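PDB 3UAO: putative isochorismatase from Bordetella bronchiseptica, which catalyses the hydrolysis of maleamate to maleate and ammonia, a step in the bacterial degradation of nicotinate (vitamin B3). Local coordinates for residues I49-N54 against A89-V94. Residues are numbered along the deposited sequence; the frame is centred on the assembly and turned at random.
Sequences IVDFVN and AHSRIV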
ATOM      1  N   ILE A  49     -15.973   7.202  10.161  1.00 13.24           N
ATOM      2  CA  ILE A  49     -16.872   8.191   9.613  1.00 13.45           C
ATOM      3  C   ILE A  49     -16.147   8.887   8.464  1.00 14.27           C
ATOM      4  O   ILE A  49     -15.190   9.639   8.684  1.00 15.25           O
ATOM      5  CB  ILE A  49     -17.276   9.223  10.668  1.00 13.70           C
ATOM      6  CG1 ILE A  49     -17.832   8.543  11.929  1.00 14.35           C
ATOM      7  CG2 ILE A  49     -18.310  10.177  10.122  1.00 13.12           C
ATOM      8  CD1 ILE A  49     -18.129   9.512  13.048  1.00 13.83           C
ATOM      9  N   VAL A  50     -16.574   8.665   7.231  1.00 14.61           N
ATOM     10  CA  VAL A  50     -15.788   9.205   6.115  1.00 15.26           C
ATOM     11  C   VAL A  50     -16.305  10.536   5.564  1.00 15.86           C
ATOM     12  O   VAL A  50     -17.417  10.630   5.110  1.00 16.72           O
ATOM     13  CB  VAL A  50     -15.408   8.112   5.000  1.00 15.04           C
ATOM     14  CG1 VAL A  50     -15.816   6.722   5.413  1.00 14.56           C
ATOM     15  CG2 VAL A  50     -15.886   8.462   3.662  1.00 13.21           C
ATOM     16  N   ASP A  51     -15.483  11.567   5.693  1.00 16.64           N
ATOM     17  CA  ASP A  51     -15.691  12.866   5.057  1.00 17.80           C
ATOM     18  C   ASP A  51     -16.976  13.610   5.377  1.00 18.87           C
ATOM     19  O   ASP A  51     -17.471  14.385   4.559  1.00 19.61           O
ATOM     20  CB  ASP A  51     -15.565  12.735   3.531  1.00 18.08           C
ATOM     21  CG  ASP A  51     -14.220  12.280   3.110  1.00 17.16           C
ATOM     22  OD1 ASP A  51     -13.288  12.315   3.938  1.00 18.76           O
ATOM     23  OD2 ASP A  51     -14.107  11.859   1.945  1.00 22.03           O
ATOM     24  N   PHE A  52     -17.514  13.425   6.560  1.00 19.88           N
ATOM     25  CA  PHE A  52     -18.634  14.261   6.976  1.00 21.05           C
ATOM     26  C   PHE A  52     -18.123  15.648   7.358  1.00 22.02           C
ATOM     27  O   PHE A  52     -18.068  15.988   8.539  1.00 23.04           O
ATOM     28  CB  PHE A  52     -19.415  13.614   8.121  1.00 21.19           C
ATOM     29  CG  PHE A  52     -20.509  12.704   7.662  1.00 18.81           C
ATOM     30  CD1 PHE A  52     -21.029  12.811   6.383  1.00 16.82           C
ATOM     31  CD2 PHE A  52     -21.058  11.769   8.536  1.00 16.26           C
ATOM     32  CE1 PHE A  52     -22.067  12.001   6.000  1.00 15.55           C
ATOM     33  CE2 PHE A  52     -22.092  10.976   8.157  1.00 14.31           C
ATOM     34  CZ  PHE A  52     -22.605  11.083   6.902  1.00 14.18           C
ATOM     35  N   VAL A  53     -17.766  16.430   6.330  1.00 22.01           N
ATOM     36  CA  VAL A  53     -17.107  17.725   6.499  1.00 22.42           C
ATOM     37  C   VAL A  53     -18.032  18.812   5.975  1.00 23.90           C
ATOM     38  O   VAL A  53     -18.898  18.531   5.151  1.00 24.27           O
ATOM     39  CB  VAL A  53     -15.709  17.760   5.811  1.00 21.23           C
ATOM     40  CG1 VAL A  53     -14.819  16.668   6.378  1.00 18.87           C
ATOM     41  CG2 VAL A  53     -15.812  17.620   4.314  1.00 20.76           C
ATOM     42  N   ASN A  54     -17.879  20.042   6.468  1.00 25.46           N
ATOM     43  CA  ASN A  54     -18.844  21.133   6.180  1.00 26.52           C
ATOM     44  C   ASN A  54     -19.199  21.265   4.671  1.00 26.92           C
ATOM     45  O   ASN A  54     -20.332  21.581   4.316  1.00 27.50           O
ATOM     46  CB  ASN A  54     -18.325  22.494   6.706  1.00 27.40           C
ATOM     47  CG  ASN A  54     -18.219  22.565   8.236  1.00 28.05           C
ATOM     48  OD1 ASN A  54     -17.187  22.974   8.797  1.00 28.79           O
ATOM     49  ND2 ASN A  54     -19.277  22.172   8.910  1.00 28.78           N
ATOM     50  N   ALA A  89     -12.314   6.513  14.046  1.00 18.17           N
ATOM     51  CA  ALA A  89     -11.491   7.190  13.044  1.00 17.77           C
ATOM     52  C   ALA A  89     -12.372   8.061  12.171  1.00 17.55           C
ATOM     53  O   ALA A  89     -13.450   7.667  11.786  1.00 18.08           O
ATOM     54  CB  ALA A  89     -10.739   6.187  12.188  1.00 17.35           C
ATOM     55  N   HIS A  90     -11.909   9.266  11.906  1.00 17.48           N
ATOM     56  CA  HIS A  90     -12.595  10.209  11.051  1.00 17.00           C
ATOM     57  C   HIS A  90     -11.670  10.516   9.868  1.00 15.89           C
ATOM     58  O   HIS A  90     -10.456  10.557  10.016  1.00 14.87           O
ATOM     59  CB  HIS A  90     -12.864  11.511  11.822  1.00 18.20           C
ATOM     60  CG  HIS A  90     -13.500  11.311  13.164  1.00 19.50           C
ATOM     61  ND1 HIS A  90     -14.825  11.597  13.408  1.00 23.60           N
ATOM     62  CD2 HIS A  90     -12.995  10.846  14.332  1.00 21.84           C
ATOM     63  CE1 HIS A  90     -15.104  11.330  14.677  1.00 25.84           C
ATOM     64  NE2 HIS A  90     -14.008  10.873  15.259  1.00 24.66           N
ATOM     65  N   SER A  91     -12.252  10.731   8.702  1.00 14.67           N
ATOM     66  CA  SER A  91     -11.489  11.031   7.521  1.00 14.07           C
ATOM     67  C   SER A  91     -11.878  12.440   7.069  1.00 14.43           C
ATOM     68  O   SER A  91     -12.984  12.929   7.312  1.00 14.44           O
ATOM     69  CB  SER A  91     -11.770   9.976   6.420  1.00 14.21           C
ATOM     70  OG  SER A  91     -12.739  10.417   5.487  1.00 12.60           O
ATOM     71  N   ARG A  92     -10.943  13.086   6.399  1.00 14.10           N
ATOM     72  CA  ARG A  92     -11.146  14.421   5.832  1.00 13.52           C
ATOM     73  C   ARG A  92     -10.353  14.435   4.552  1.00 12.82           C
ATOM     74  O   ARG A  92      -9.270  13.861   4.536  1.00 11.49           O
ATOM     75  CB  ARG A  92     -10.549  15.509   6.742  1.00 13.75           C
ATOM     76  CG  ARG A  92     -11.191  15.657   8.111  1.00 13.68           C
ATOM     77  CD  ARG A  92     -10.428  16.635   8.970  1.00 14.69           C
ATOM     78  NE  ARG A  92     -10.291  17.908   8.262  1.00 16.61           N
ATOM     79  CZ  ARG A  92      -9.308  18.792   8.420  1.00 14.39           C
ATOM     80  NH1 ARG A  92      -8.330  18.601   9.290  1.00 14.84           N
ATOM     81  NH2 ARG A  92      -9.311  19.872   7.678  1.00 14.70           N
ATOM     82  N   ILE A  93     -10.887  15.031   3.477  1.00 12.98           N
ATOM     83  CA  ILE A  93     -10.092  15.299   2.284  1.00 12.32           C
ATOM     84  C   ILE A  93      -9.336  16.572   2.561  1.00 13.10           C
ATOM     85  O   ILE A  93      -9.921  17.576   3.022  1.00 14.33           O
ATOM     86  CB  ILE A  93     -10.939  15.379   1.011  1.00 13.24           C
ATOM     87  CG1 ILE A  93     -11.526  13.999   0.695  1.00 13.59           C
ATOM     88  CG2 ILE A  93     -10.102  15.782  -0.228  1.00 13.29           C
ATOM     89  CD1 ILE A  93     -12.533  13.969  -0.482  1.00 12.46           C
ATOM     90  N   VAL A  94      -8.010  16.503   2.396  1.00 12.97           N
ATOM     91  CA  VAL A  94      -7.124  17.664   2.547  1.00 12.81           C
ATOM     92  C   VAL A  94      -6.026  17.681   1.486  1.00 13.12           C
ATOM     93  O   VAL A  94      -5.216  16.752   1.391  1.00 12.83           O
ATOM     94  CB  VAL A  94      -6.445  17.678   3.907  1.00 13.15           C
ATOM     95  CG1 VAL A  94      -5.336  18.782   3.944  1.00 13.64           C
ATOM     96  CG2 VAL A  94      -7.450  17.858   5.041  1.00 12.65           C
TER
HETATM   97  O   HOH W   1     -15.890  12.346   8.900  1.00 23.08           O
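Ile49, on the central strand 45-50 of the parallel Rossmann-like sheet, pairs with strand 87-93 beside it through both of its backbone polar atoms: its N donates to Ala89 O (3.0 Å) and its O accepts from Ser91 N (3.1 Å). These two bonds bracket His90. On the same face of the sheet, the Ile49 side chain lies alongside that of His90, with CD1 reaching the imidazole obliquely, 3.9 Å from CE1; NE2 of that ring is hydrogen-bonded to Glu134. Next in line, Val50 faces the other way and presents CB to Ser91 OG, while its own backbone bonds go to strand 161-167.

The strand ends at Val50, and Asp51 turns out of it with a left-handed backbone (phi 58°). Its N still reaches Ser91 O, but at 3.3 Å and from well above the carbonyl plane. With chi1 at -62°, CG sits beside the backbone N and the carboxylate ends beside the adjacent strand, where OD1 takes a short 2.5 Å hydrogen bond from Ser91 OG, met 57° out of the carboxylate plane. The other oxygen, OD2, passes 3.6 Å from Ile93 CG1 and forms a salt bridge with Lys139.

Beyond Asp51 the chain turns away through an inverse gamma turn centred on Phe52. A water bridges the turn, donating to Ile49 O and accepting from Phe52 N. Val53, at the N-cap position of helix 54-57, lays CG1 across Arg92 CG at 4.1 Å.

Asp51 and Lys139 probably belong to the family's Asp-Lys-Cys triad, with Cys172, seen here as S-hydroxycysteine, the likely nucleophile; a nearby acetate may mark the pocket. The OG-OD1 bond and OD2-Lys139 salt bridge are consistent with Ser91 acting as a second-shell donor that orients the Asp51 carboxylate.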